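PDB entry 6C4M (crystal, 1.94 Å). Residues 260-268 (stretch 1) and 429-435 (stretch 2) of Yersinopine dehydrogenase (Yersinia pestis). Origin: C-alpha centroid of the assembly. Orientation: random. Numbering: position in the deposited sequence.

Stretch 1 260-268: HPPLALADT
Stretch 2 429-435: RLLQRFQ

The guanidinium of Arg433 meets the turn between two helices in two different ways. At its edge, near the guanidinium plane, lies the carbonyl oxygen of Leu265. Over one face lies the carboxylate of Asp267. The first contact is a hydrogen bond: Arg433 NH1 donates to Leu265 O at 2.9 Å, with an N-H...O angle of 165°. The second is a salt bridge of charges only. Asp267 OD2 is 3.6 Å from Arg433 NE, well out of the guanidinium plane, and no N-H points at it.

Two waters complete this polar patch. Water 2 donates to Asp267 OD2 at 2.7 Å and accepts from Arg433 NE at 2.9 Å. It thus joins the two charged groups by hydrogen bonds that they do not make directly. Water 1 donates to Pro262 O at 2.9 Å and accepts from Arg433 NH1 at 3.0 Å. NH1 therefore serves both Leu265 O and water 1. Arg433 NH2 is hydrogen-bonded elsewhere in the structure.

Stretch 1 supplies the turn, with the end of one helix before it and the start of another after it. Residues 260-264 are helical, and the helix begins earlier in the chain. It is kinked at Pro261 and Pro262, whose nitrogens have no bond to the preceding turn. Both proline rings are C-gamma exo. Ala264 N bonds to His260 O at 2.7 Å, and Leu265 N to Pro261 O at 3.0 Å. Leu265 is the first residue to leave helical values, with phi/psi -105/9. Ala266, at -59/147, is the N-cap residue of the next helix, which starts at Asp267 (-47/-49) and continues past Thr268.

Stretch 2 is helical throughout, and its helix begins earlier in the chain and continues later. Arg433 N bonds to Arg429 O at 3.0 Å, Phe434 N to Leu430 O at 3.1 Å, and Gln435 N to Leu431 O at 2.8 Å. Across the contact, the nearest alpha carbons are Leu265 CA and Phe434 CA, 6.2 Å apart. The two stretches bury 373 Å² in total.

Arg433 points toward stretch 1, with chi1 to chi3 t, t, m and chi4 at 146°. Its aliphatic part also touches the acid: Arg433 CD is 3.4 Å from Asp267 OD1. Asp267 leaves its backbone sideways, with chi1 at -74° (m) and chi2 at -64°, but its end comes nearer to stretch 2. Ala266 CA packs 3.6 Å from Arg433 NH1, while the Ala266 side chain points away.

Leu265 is the main apolar residue of the contact. It points toward stretch 2 in the m, t rotamer. Its CD1 is 4.1 Å from Leu430 CB and 3.8 Å from Leu430 O. Its CD2 is 3.9 Å from Phe434 CD1, oblique to the ring. Phe434 points sideways, with chi1 at 170° (t) and chi2 at 77°. Leu430 points toward stretch 1, also m, t. Its CD1 reaches Pro261 CB at 3.9 Å, extending the apolar packing to the kinked helix.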

ATOM      1  N   HIS A 260     -10.969   3.313 -14.513  1.00 27.97           N
ATOM      2  CA  HIS A 260     -10.270   4.462 -15.086  1.00 28.75           C
ATOM      3  C   HIS A 260     -10.761   5.799 -14.568  1.00 28.12           C
ATOM      4  O   HIS A 260      -9.913   6.658 -14.262  1.00 30.89           O
ATOM      5  CB  HIS A 260     -10.342   4.409 -16.615  1.00 27.82           C
ATOM      6  CG  HIS A 260      -9.319   3.506 -17.213  1.00 33.78           C
ATOM      7  ND1 HIS A 260      -9.065   3.438 -18.569  1.00 38.63           N
ATOM      8  CD2 HIS A 260      -8.518   2.581 -16.631  1.00 38.26           C
ATOM      9  CE1 HIS A 260      -8.132   2.526 -18.791  1.00 38.90           C
ATOM     10  NE2 HIS A 260      -7.790   1.987 -17.634  1.00 37.29           N
ATOM     11  N   PRO A 261     -12.054   6.102 -14.510  1.00 31.78           N
ATOM     12  CA  PRO A 261     -12.425   7.495 -14.199  1.00 31.57           C
ATOM     13  C   PRO A 261     -11.947   7.925 -12.820  1.00 29.85           C
ATOM     14  O   PRO A 261     -11.437   9.041 -12.661  1.00 27.33           O
ATOM     15  CB  PRO A 261     -13.956   7.499 -14.320  1.00 27.64           C
ATOM     16  CG  PRO A 261     -14.219   6.442 -15.403  1.00 27.46           C
ATOM     17  CD  PRO A 261     -13.209   5.348 -15.036  1.00 28.80           C
ATOM     18  N   PRO A 262     -12.052   7.080 -11.792  1.00 27.98           N
ATOM     19  CA  PRO A 262     -11.571   7.526 -10.465  1.00 27.26           C
ATOM     20  C   PRO A 262     -10.076   7.777 -10.420  1.00 27.94           C
ATOM     21  O   PRO A 262      -9.622   8.739  -9.774  1.00 27.59           O
ATOM     22  CB  PRO A 262     -11.977   6.374  -9.542  1.00 28.67           C
ATOM     23  CG  PRO A 262     -13.114   5.730 -10.237  1.00 29.66           C
ATOM     24  CD  PRO A 262     -12.789   5.820 -11.697  1.00 27.21           C
ATOM     25  N   LEU A 263      -9.297   6.929 -11.090  1.00 25.47           N
ATOM     26  CA  LEU A 263      -7.845   7.071 -11.112  1.00 28.45           C
ATOM     27  C   LEU A 263      -7.410   8.184 -12.054  1.00 27.92           C
ATOM     28  O   LEU A 263      -6.587   9.027 -11.694  1.00 27.85           O
ATOM     29  CB  LEU A 263      -7.201   5.744 -11.541  1.00 28.04           C
ATOM     30  CG  LEU A 263      -6.791   4.747 -10.459  1.00 38.71           C
ATOM     31  CD1 LEU A 263      -7.804   4.694  -9.339  1.00 35.79           C
ATOM     32  CD2 LEU A 263      -6.575   3.380 -11.091  1.00 33.43           C
ATOM     33  N   ALA A 264      -7.955   8.193 -13.265  1.00 24.89           N
ATOM     34  CA  ALA A 264      -7.472   9.086 -14.303  1.00 26.23           C
ATOM     35  C   ALA A 264      -7.964  10.511 -14.093  1.00 24.71           C
ATOM     36  O   ALA A 264      -7.355  11.455 -14.603  1.00 25.64           O
ATOM     37  CB  ALA A 264      -7.917   8.583 -15.691  1.00 32.91           C
ATOM     38  N   LEU A 265      -9.098  10.675 -13.419  1.00 24.65           N
ATOM     39  CA  LEU A 265      -9.714  11.977 -13.228  1.00 24.32           C
ATOM     40  C   LEU A 265      -9.528  12.501 -11.804  1.00 26.10           C
ATOM     41  O   LEU A 265     -10.133  13.508 -11.434  1.00 25.26           O
ATOM     42  CB  LEU A 265     -11.206  11.897 -13.584  1.00 25.52           C
ATOM     43  CG  LEU A 265     -11.577  11.376 -14.983  1.00 25.30           C
ATOM     44  CD1 LEU A 265     -13.080  11.529 -15.192  1.00 25.91           C
ATOM     45  CD2 LEU A 265     -10.813  12.115 -16.099  1.00 26.32           C
ATOM     46  N   ALA A 266      -8.716  11.836 -11.002  1.00 24.34           N
ATOM     47  CA  ALA A 266      -8.302  12.410  -9.728  1.00 28.21           C
ATOM     48  C   ALA A 266      -7.589  13.746  -9.939  1.00 26.82           C
ATOM     49  O   ALA A 266      -6.895  13.960 -10.939  1.00 27.23           O
ATOM     50  CB  ALA A 266      -7.382  11.442  -9.008  1.00 28.70           C
ATOM     51  N   ASP A 267      -7.766  14.659  -8.984  1.00 27.24           N
ATOM     52  CA  ASP A 267      -7.109  15.964  -9.086  1.00 30.30           C
ATOM     53  C   ASP A 267      -5.629  15.818  -9.452  1.00 27.21           C
ATOM     54  O   ASP A 267      -5.136  16.477 -10.373  1.00 26.15           O
ATOM     55  CB  ASP A 267      -7.250  16.731  -7.772  1.00 28.48           C
ATOM     56  CG  ASP A 267      -8.651  17.291  -7.539  1.00 26.16           C
ATOM     57  OD1 ASP A 267      -9.123  18.160  -8.310  1.00 28.58           O
ATOM     58  OD2 ASP A 267      -9.287  16.847  -6.568  1.00 31.39           O
ATOM     59  N   THR A 268      -4.901  14.943  -8.751  1.00 24.42           N
ATOM     60  CA  THR A 268      -3.462  14.891  -8.994  1.00 28.69           C
ATOM     61  C   THR A 268      -3.158  14.286 -10.348  1.00 25.29           C
ATOM     62  O   THR A 268      -2.122  14.593 -10.945  1.00 24.69           O
ATOM     63  CB  THR A 268      -2.744  14.114  -7.890  1.00 30.63           C
ATOM     64  OG1 THR A 268      -3.403  12.875  -7.686  1.00 29.46           O
ATOM     65  CG2 THR A 268      -2.763  14.887  -6.580  1.00 29.80           C
ATOM     66  N   ARG A 429     -19.451  14.486 -10.269  1.00 29.43           N
ATOM     67  CA  ARG A 429     -18.310  15.155  -9.664  1.00 30.36           C
ATOM     68  C   ARG A 429     -17.055  14.930 -10.488  1.00 23.55           C
ATOM     69  O   ARG A 429     -16.305  15.883 -10.764  1.00 25.87           O
ATOM     70  CB  ARG A 429     -18.140  14.677  -8.209  1.00 29.71           C
ATOM     71  CG  ARG A 429     -16.727  14.833  -7.619  1.00 36.68           C
ATOM     72  CD  ARG A 429     -16.648  14.609  -6.044  1.00 39.57           C
ATOM     73  NE  ARG A 429     -16.671  13.193  -5.653  1.00 41.35           N
ATOM     74  CZ  ARG A 429     -17.762  12.504  -5.291  1.00 42.56           C
ATOM     75  NH1 ARG A 429     -18.961  13.083  -5.241  1.00 45.02           N
ATOM     76  NH2 ARG A 429     -17.654  11.216  -4.966  1.00 43.29           N
ATOM     77  N   LEU A 430     -16.859  13.691 -10.951  1.00 25.76           N
ATOM     78  CA  LEU A 430     -15.694  13.351 -11.766  1.00 23.19           C
ATOM     79  C   LEU A 430     -15.674  14.130 -13.075  1.00 28.15           C
ATOM     80  O   LEU A 430     -14.615  14.586 -13.519  1.00 25.05           O
ATOM     81  CB  LEU A 430     -15.682  11.858 -12.060  1.00 22.38           C
ATOM     82  CG  LEU A 430     -15.460  10.860 -10.941  1.00 23.54           C
ATOM     83  CD1 LEU A 430     -15.647   9.406 -11.373  1.00 26.33           C
ATOM     84  CD2 LEU A 430     -14.052  11.063 -10.394  1.00 28.19           C
ATOM     85  N   LEU A 431     -16.815  14.248 -13.748  1.00 27.90           N
ATOM     86  CA  LEU A 431     -16.801  14.971 -15.015  1.00 30.32           C
ATOM     87  C   LEU A 431     -16.728  16.482 -14.820  1.00 28.57           C
ATOM     88  O   LEU A 431     -16.100  17.171 -15.628  1.00 26.16           O
ATOM     89  CB  LEU A 431     -18.026  14.585 -15.844  1.00 29.69           C
ATOM     90  CG  LEU A 431     -17.931  13.195 -16.489  1.00 38.82           C
ATOM     91  CD1 LEU A 431     -19.222  12.834 -17.216  1.00 34.23           C
ATOM     92  CD2 LEU A 431     -16.745  13.069 -17.460  1.00 36.71           C
ATOM     93  N   GLN A 432     -17.353  17.009 -13.762  1.00 27.37           N
ATOM     94  CA  GLN A 432     -17.195  18.420 -13.435  1.00 28.51           C
ATOM     95  C   GLN A 432     -15.735  18.758 -13.219  1.00 29.58           C
ATOM     96  O   GLN A 432     -15.252  19.796 -13.679  1.00 26.29           O
ATOM     97  CB  GLN A 432     -18.005  18.755 -12.194  1.00 31.14           C
ATOM     98  CG  GLN A 432     -19.485  18.772 -12.408  1.00 38.55           C
ATOM     99  CD  GLN A 432     -20.218  19.095 -11.131  1.00 47.79           C
ATOM    100  OE1 GLN A 432     -19.644  19.000 -10.043  1.00 50.09           O
ATOM    101  NE2 GLN A 432     -21.477  19.506 -11.248  1.00 53.37           N
ATOM    102  N   ARG A 433     -15.019  17.895 -12.506  1.00 27.00           N
ATOM    103  CA  ARG A 433     -13.619  18.158 -12.205  1.00 27.08           C
ATOM    104  C   ARG A 433     -12.793  18.134 -13.481  1.00 25.23           C
ATOM    105  O   ARG A 433     -11.973  19.027 -13.721  1.00 26.67           O
ATOM    106  CB  ARG A 433     -13.119  17.118 -11.196  1.00 31.70           C
ATOM    107  CG  ARG A 433     -11.711  17.320 -10.687  1.00 31.32           C
ATOM    108  CD  ARG A 433     -11.182  16.076  -9.949  1.00 28.98           C
ATOM    109  NE  ARG A 433     -11.915  15.738  -8.719  1.00 29.54           N
ATOM    110  CZ  ARG A 433     -12.107  14.494  -8.289  1.00 29.10           C
ATOM    111  NH1 ARG A 433     -11.612  13.487  -8.982  1.00 24.64           N
ATOM    112  NH2 ARG A 433     -12.776  14.245  -7.157  1.00 34.25           N
ATOM    113  N   PHE A 434     -13.008  17.110 -14.324  1.00 23.57           N
ATOM    114  CA  PHE A 434     -12.328  17.040 -15.615  1.00 27.35           C
ATOM    115  C   PHE A 434     -12.611  18.277 -16.470  1.00 25.75           C
ATOM    116  O   PHE A 434     -11.686  18.889 -17.036  1.00 22.70           O
ATOM    117  CB  PHE A 434     -12.768  15.791 -16.403  1.00 23.05           C
ATOM    118  CG  PHE A 434     -12.282  15.818 -17.806  1.00 24.96           C
ATOM    119  CD1 PHE A 434     -10.961  15.506 -18.073  1.00 25.26           C
ATOM    120  CD2 PHE A 434     -13.110  16.230 -18.855  1.00 27.45           C
ATOM    121  CE1 PHE A 434     -10.474  15.544 -19.352  1.00 29.42           C
ATOM    122  CE2 PHE A 434     -12.629  16.277 -20.148  1.00 23.92           C
ATOM    123  CZ  PHE A 434     -11.300  15.944 -20.395  1.00 23.44           C
ATOM    124  N   GLN A 435     -13.891  18.619 -16.627  1.00 25.61           N
ATOM    125  CA  GLN A 435     -14.261  19.720 -17.517  1.00 33.33           C
ATOM    126  C   GLN A 435     -13.629  21.038 -17.067  1.00 32.62           C
ATOM    127  O   GLN A 435     -13.163  21.824 -17.897  1.00 32.55           O
ATOM    128  CB  GLN A 435     -15.786  19.847 -17.584  1.00 34.68           C
ATOM    129  CG  GLN A 435     -16.368  20.555 -18.817  1.00 54.54           C
ATOM    130  CD  GLN A 435     -15.814  20.066 -20.155  1.00 47.59           C
ATOM    131  OE1 GLN A 435     -15.697  18.865 -20.411  1.00 48.88           O
ATOM    132  NE2 GLN A 435     -15.451  21.015 -21.008  1.00 50.38           N
TER
HETATM  133  O   HOH W   1     -10.984  10.690  -8.192  1.00 30.25           O
HETATM  134  O   HOH W   2     -11.803  17.759  -6.698  1.00 25.54           O